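Local coordinates for attaching and effacing protein, pathogenesis factor (Escherichia coli, PDB 4E9L) that probably acts as an intimin/invasin-family adhesin at the surface of Escherichia coli, this piece being a row of immunoglobulin-like domains, at residues Gly87-Ala91 / Ala92-Ile96; Gly292-Ser296 / Ala297-Leu301. One frame throughout, in Å; residues are numbered along the deposited sequence.

Contact 1 (Gly87-Ala91 / Ala92-Ile96); sequences GPLDA and AHSSI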
ATOM      1  N   GLY A  87     -50.850  32.050  -5.685  1.00 29.20           N
ATOM      2  CA  GLY A  87     -51.551  30.786  -5.868  1.00 27.90           C
ATOM      3  C   GLY A  87     -50.943  29.678  -5.022  1.00 29.94           C
ATOM      4  O   GLY A  87     -50.038  29.933  -4.212  1.00 27.99           O
ATOM      5  N   PRO A  88     -51.400  28.416  -5.171  1.00 26.11           N
ATOM      6  CA  PRO A  88     -50.787  27.343  -4.369  1.00 25.69           C
ATOM      7  C   PRO A  88     -49.330  27.061  -4.753  1.00 24.17           C
ATOM      8  O   PRO A  88     -48.923  27.316  -5.898  1.00 21.58           O
ATOM      9  CB  PRO A  88     -51.693  26.129  -4.589  1.00 28.64           C
ATOM     10  CG  PRO A  88     -52.618  26.483  -5.683  1.00 33.22           C
ATOM     11  CD  PRO A  88     -52.459  27.915  -6.069  1.00 28.84           C
ATOM     12  N   LEU A  89     -48.537  26.549  -3.793  1.00 19.43           N
ATOM     13  CA  LEU A  89     -47.133  26.211  -4.086  1.00 18.89           C
ATOM     14  C   LEU A  89     -47.088  25.268  -5.282  1.00 21.88           C
ATOM     15  O   LEU A  89     -47.872  24.309  -5.377  1.00 21.51           O
ATOM     16  CB  LEU A  89     -46.451  25.526  -2.893  1.00 19.73           C
ATOM     17  CG  LEU A  89     -44.979  25.179  -3.120  1.00 26.52           C
ATOM     18  CD1 LEU A  89     -44.121  25.774  -2.097  1.00 29.09           C
ATOM     19  CD2 LEU A  89     -44.771  23.698  -3.202  1.00 28.67           C
ATOM     20  N   ASP A  90     -46.164  25.533  -6.177  1.00 17.90           N
ATOM     21  CA  ASP A  90     -45.968  24.666  -7.322  1.00 17.62           C
ATOM     22  C   ASP A  90     -44.533  24.147  -7.244  1.00 18.65           C
ATOM     23  O   ASP A  90     -43.604  24.940  -7.383  1.00 17.90           O
ATOM     24  CB  ASP A  90     -46.219  25.441  -8.628  1.00 18.64           C
ATOM     25  CG  ASP A  90     -46.349  24.522  -9.834  1.00 31.68           C
ATOM     26  OD1 ASP A  90     -45.410  23.746 -10.095  1.00 30.29           O
ATOM     27  OD2 ASP A  90     -47.380  24.594 -10.523  1.00 40.49           O
ATOM     28  N   ALA A  91     -44.338  22.824  -7.014  1.00 16.04           N
ATOM     29  CA  ALA A  91     -42.976  22.251  -6.914  1.00 16.29           C
ATOM     30  C   ALA A  91     -42.105  22.510  -8.147  1.00 19.84           C
ATOM     31  O   ALA A  91     -40.916  22.767  -7.989  1.00 17.14           O
ATOM     32  CB  ALA A  91     -43.026  20.761  -6.631  1.00 17.12           C
ATOM     33  N   ALA A  92     -42.681  22.443  -9.367  1.00 18.04           N
ATOM     34  CA  ALA A  92     -41.915  22.680 -10.610  1.00 17.69           C
ATOM     35  C   ALA A  92     -41.318  24.112 -10.698  1.00 19.63           C
ATOM     36  O   ALA A  92     -40.299  24.305 -11.364  1.00 19.54           O
ATOM     37  CB  ALA A  92     -42.777  22.376 -11.833  1.00 18.71           C
ATOM     38  N   HIS A  93     -41.905  25.092  -9.991  1.00 14.56           N
ATOM     39  CA  HIS A  93     -41.367  26.462  -9.987  1.00 16.05           C
ATOM     40  C   HIS A  93     -40.529  26.776  -8.719  1.00 19.53           C
ATOM     41  O   HIS A  93     -40.026  27.887  -8.558  1.00 20.62           O
ATOM     42  CB  HIS A  93     -42.500  27.479 -10.119  1.00 17.46           C
ATOM     43  CG  HIS A  93     -43.145  27.459 -11.462  1.00 22.76           C
ATOM     44  ND1 HIS A  93     -43.983  26.422 -11.842  1.00 26.64           N
ATOM     45  CD2 HIS A  93     -43.054  28.343 -12.481  1.00 25.39           C
ATOM     46  CE1 HIS A  93     -44.364  26.705 -13.079  1.00 26.32           C
ATOM     47  NE2 HIS A  93     -43.854  27.862 -13.497  1.00 26.43           N
ATOM     48  N   SER A  94     -40.411  25.812  -7.827  1.00 15.60           N
ATOM     49  CA  SER A  94     -39.730  25.984  -6.548  1.00 14.93           C
ATOM     50  C   SER A  94     -38.386  25.292  -6.545  1.00 17.32           C
ATOM     51  O   SER A  94     -38.187  24.296  -7.263  1.00 16.49           O
ATOM     52  CB  SER A  94     -40.617  25.460  -5.421  1.00 16.31           C
ATOM     53  OG  SER A  94     -41.841  26.176  -5.390  1.00 18.88           O
ATOM     54  N   SER A  95     -37.456  25.808  -5.734  1.00 14.53           N
ATOM     55  CA  SER A  95     -36.125  25.213  -5.678  1.00 14.71           C
ATOM     56  C   SER A  95     -35.531  25.213  -4.279  1.00 16.78           C
ATOM     57  O   SER A  95     -36.035  25.875  -3.349  1.00 14.74           O
ATOM     58  CB  SER A  95     -35.197  25.940  -6.655  1.00 18.78           C
ATOM     59  OG  SER A  95     -35.074  27.288  -6.234  1.00 27.41           O
ATOM     60  N   ILE A  96     -34.434  24.485  -4.138  1.00 13.26           N
ATOM     61  CA  ILE A  96     -33.726  24.424  -2.865  1.00 12.67           C
ATOM     62  C   ILE A  96     -32.215  24.486  -3.100  1.00 16.37           C
ATOM     63  O   ILE A  96     -31.692  23.810  -4.001  1.00 13.53           O
ATOM     64  CB  ILE A  96     -34.175  23.220  -1.978  1.00 15.64           C
ATOM     65  CG1 ILE A  96     -33.399  23.214  -0.622  1.00 16.85           C
ATOM     66  CG2 ILE A  96     -34.060  21.864  -2.742  1.00 15.44           C
ATOM     67  CD1 ILE A  96     -33.963  22.423   0.484  1.00 26.35           C
TER

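Contact 2 (Gly292-Ser296 / Ala297-Leu301); sequences GEMSS and ANSTL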
ATOM      1  N   GLY A 292      20.172  -8.814  -1.971  1.00 15.39           N
ATOM      2  CA  GLY A 292      19.518  -8.923  -3.268  1.00 15.20           C
ATOM      3  C   GLY A 292      19.624 -10.331  -3.836  1.00 21.51           C
ATOM      4  O   GLY A 292      20.173 -11.245  -3.190  1.00 20.10           O
ATOM      5  N   GLU A 293      19.075 -10.519  -5.044  1.00 20.11           N
ATOM      6  CA  GLU A 293      19.153 -11.777  -5.800  1.00 20.90           C
ATOM      7  C   GLU A 293      20.649 -12.142  -5.880  1.00 24.70           C
ATOM      8  O   GLU A 293      21.483 -11.250  -6.085  1.00 22.62           O
ATOM      9  CB  GLU A 293      18.638 -11.521  -7.240  1.00 23.41           C
ATOM     10  CG  GLU A 293      18.465 -12.770  -8.097  1.00 42.43           C
ATOM     11  CD  GLU A 293      17.775 -12.584  -9.443  1.00 82.27           C
ATOM     12  OE1 GLU A 293      17.567 -11.420  -9.863  1.00 88.81           O
ATOM     13  OE2 GLU A 293      17.443 -13.609 -10.083  1.00 78.43           O
ATOM     14  N   MET A 294      20.988 -13.421  -5.725  1.00 23.83           N
ATOM     15  CA  MET A 294      22.400 -13.791  -5.797  1.00 26.02           C
ATOM     16  C   MET A 294      23.057 -13.430  -7.140  1.00 24.73           C
ATOM     17  O   MET A 294      22.410 -13.436  -8.192  1.00 23.70           O
ATOM     18  CB  MET A 294      22.659 -15.232  -5.337  1.00 30.38           C
ATOM     19  CG  MET A 294      22.360 -16.284  -6.360  1.00 37.73           C
ATOM     20  SD  MET A 294      23.841 -16.757  -7.298  1.00 45.77           S
ATOM     21  CE  MET A 294      24.937 -17.205  -5.980  1.00 42.61           C
ATOM     22  N   SER A 295      24.313 -13.041  -7.068  1.00 18.77           N
ATOM     23  CA  SER A 295      25.105 -12.678  -8.222  1.00 18.18           C
ATOM     24  C   SER A 295      26.161 -13.784  -8.382  1.00 23.21           C
ATOM     25  O   SER A 295      26.994 -14.007  -7.486  1.00 21.87           O
ATOM     26  CB  SER A 295      25.751 -11.309  -8.014  1.00 18.37           C
ATOM     27  OG  SER A 295      26.907 -11.134  -8.816  1.00 24.19           O
ATOM     28  N   SER A 296      26.097 -14.496  -9.500  1.00 20.39           N
ATOM     29  CA  SER A 296      27.066 -15.564  -9.741  1.00 20.95           C
ATOM     30  C   SER A 296      28.471 -14.972  -9.913  1.00 23.63           C
ATOM     31  O   SER A 296      29.421 -15.557  -9.415  1.00 22.76           O
ATOM     32  CB  SER A 296      26.654 -16.415 -10.936  1.00 22.86           C
ATOM     33  OG  SER A 296      26.574 -15.591 -12.081  1.00 32.83           O
ATOM     34  N   ALA A 297      28.580 -13.757 -10.487  1.00 21.64           N
ATOM     35  CA  ALA A 297      29.861 -13.050 -10.654  1.00 21.74           C
ATOM     36  C   ALA A 297      30.567 -12.712  -9.319  1.00 22.35           C
ATOM     37  O   ALA A 297      31.794 -12.739  -9.254  1.00 20.83           O
ATOM     38  CB  ALA A 297      29.646 -11.774 -11.463  1.00 23.20           C
ATOM     39  N   ASN A 298      29.800 -12.442  -8.254  1.00 17.82           N
ATOM     40  CA  ASN A 298      30.337 -12.057  -6.939  1.00 17.60           C
ATOM     41  C   ASN A 298      30.433 -13.241  -5.984  1.00 21.84           C
ATOM     42  O   ASN A 298      30.882 -13.097  -4.848  1.00 20.81           O
ATOM     43  CB  ASN A 298      29.454 -10.954  -6.328  1.00 17.20           C
ATOM     44  CG  ASN A 298      29.598  -9.621  -7.023  1.00 32.23           C
ATOM     45  OD1 ASN A 298      30.511  -9.415  -7.816  1.00 23.41           O
ATOM     46  ND2 ASN A 298      28.764  -8.657  -6.665  1.00 20.71           N
ATOM     47  N   SER A 299      29.983 -14.403  -6.433  1.00 17.15           N
ATOM     48  CA  SER A 299      29.959 -15.594  -5.591  1.00 15.22           C
ATOM     49  C   SER A 299      31.130 -16.506  -5.921  1.00 21.90           C
ATOM     50  O   SER A 299      31.657 -16.415  -7.034  1.00 21.31           O
ATOM     51  CB  SER A 299      28.617 -16.289  -5.739  1.00 16.49           C
ATOM     52  OG  SER A 299      27.599 -15.444  -5.212  1.00 18.19           O
ATOM     53  N   THR A 300      31.598 -17.320  -4.943  1.00 18.67           N
ATOM     54  CA  THR A 300      32.764 -18.204  -5.150  1.00 18.06           C
ATOM     55  C   THR A 300      32.547 -19.599  -4.575  1.00 20.34           C
ATOM     56  O   THR A 300      31.863 -19.754  -3.584  1.00 18.31           O
ATOM     57  CB  THR A 300      34.060 -17.603  -4.531  1.00 32.89           C
ATOM     58  OG1 THR A 300      33.924 -17.470  -3.112  1.00 39.86           O
ATOM     59  CG2 THR A 300      34.471 -16.258  -5.147  1.00 32.52           C
ATOM     60  N   LEU A 301      33.200 -20.607  -5.176  1.00 18.97           N
ATOM     61  CA  LEU A 301      33.186 -21.975  -4.705  1.00 16.75           C
ATOM     62  C   LEU A 301      34.622 -22.472  -4.712  1.00 20.11           C
ATOM     63  O   LEU A 301      35.279 -22.396  -5.745  1.00 19.90           O
ATOM     64  CB  LEU A 301      32.310 -22.885  -5.598  1.00 15.74           C
ATOM     65  CG  LEU A 301      32.256 -24.366  -5.141  1.00 18.89           C
ATOM     66  CD1 LEU A 301      31.539 -24.506  -3.759  1.00 19.03           C
ATOM     67  CD2 LEU A 301      31.586 -25.237  -6.173  1.00 17.48           C
TER

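Contact 1 (Gly87-Ala91 / Ala92-Ile96)
Chi1 of Asp90 (-167°) sets CG trans to the residue's own nitrogen, while that of Ser94 (-60°) turns the hydroxyl back beside the backbone N; together they bring one carboxylate oxygen and one hydroxyl to a single tight turn. The worked example here is a short loop that uses its first polar residue twice, once through the carboxylate and once through the carbonyl. On the carboxylate side, OD1 of Asp90 reaches N of Ala92 at 3.1 Å, a weak bond, and lies 3.4 Å from CB of the same alanine. The same oxygen also sits at the edge of the His93 imidazole, near its plane, with the carboxylate steeply inclined to the ring (79° between planes). The carbonyl carries the rest. O of Asp90 accepts N of His93 at 3.1 Å and OG of Ser94 at 2.9 Å, the two donors lying above opposite faces of the carbonyl plane, which clamps the peptide from both sides. One residue on, O of Ala91 takes N of Ser94 at 3.1 Å, giving a second turn that overlaps the first. Leu89 closes the inner side: its CG and CD1 lie alongside OG of Ser94, each about 4.0 Å away, and the side chain packs on Trp113 and Leu126. The Ser94 hydroxyl is itself hydrogen-bonded to N of Lys116, so a buried polar atom has partners on two chain segments. The backbone of Asp90 pairs with Lys116 as well, fastening the turn to the neighbouring loop. Two overlapping i to i+3 turns, opened by a weakly bonded Asx turn at Asp90, lead the chain into edge strand 95-99, the first strand of an invasin-type immunoglobulin-like domain.

Contact 2 (Gly292-Ser296 / Ala297-Leu301)
O of Ser295 is gripped by two donors from the far side of the turn: OG of Ser299 at 2.8 Å, tilted 33° from the carbonyl plane, and N of Asn298 at 3.3 Å, the latter only weakly. That amide is shared, since it also gives a bond to OG of Ser295 at 3.2 Å. The hydroxyl gets there because chi1 of Ser295 (157°) carries it away from its own nitrogen and out over the turn, where it also rests 3.6 Å from CB of Asn298. The N-H is thus bifurcated, its stronger arm to OG and its weak arm to O. The next bond, from N of Ser299 to O of Ser296 at 3.2 Å, closes a type I beta turn from Ser296 to Ser299, which delivers the chain into strand 300-303 at the edge of a four-stranded antiparallel sheet in an invasin-type immunoglobulin-like domain. Beneath it, the Met294 side chain bends twice along its length, and its CE methyl comes to 3.3 Å from OG of Ser299. The same side chain packs against Phe318 and Met320. The Ser299 hydroxyl has a further hydrogen bond with N of Lys321. At the corner of the turn, ND2 of Asn298 is hydrogen-bonded to O of Asp322, tying the turn to the loop after strand 313-319.

In the fold
Contact 1 and contact 2 are the same kind of turn met twice along a string of domains, each placed just before the first strand of a four-stranded antiparallel sheet of order 1-2-4-3. They come in series, contact 1 well before contact 2, and the remainder of the first domain and the whole of the next lie between them. Their centres are 81 Å apart and their nearest atoms about 61 Å, on opposite sides of the chain's centre. Each leans on corresponding residues of the next loop, Lys116 and Asp117 in one case, Lys321 and Asp322 in the other. Such repetition is consistent with a rod built from related domains, as expected of an invasin-like adhesin.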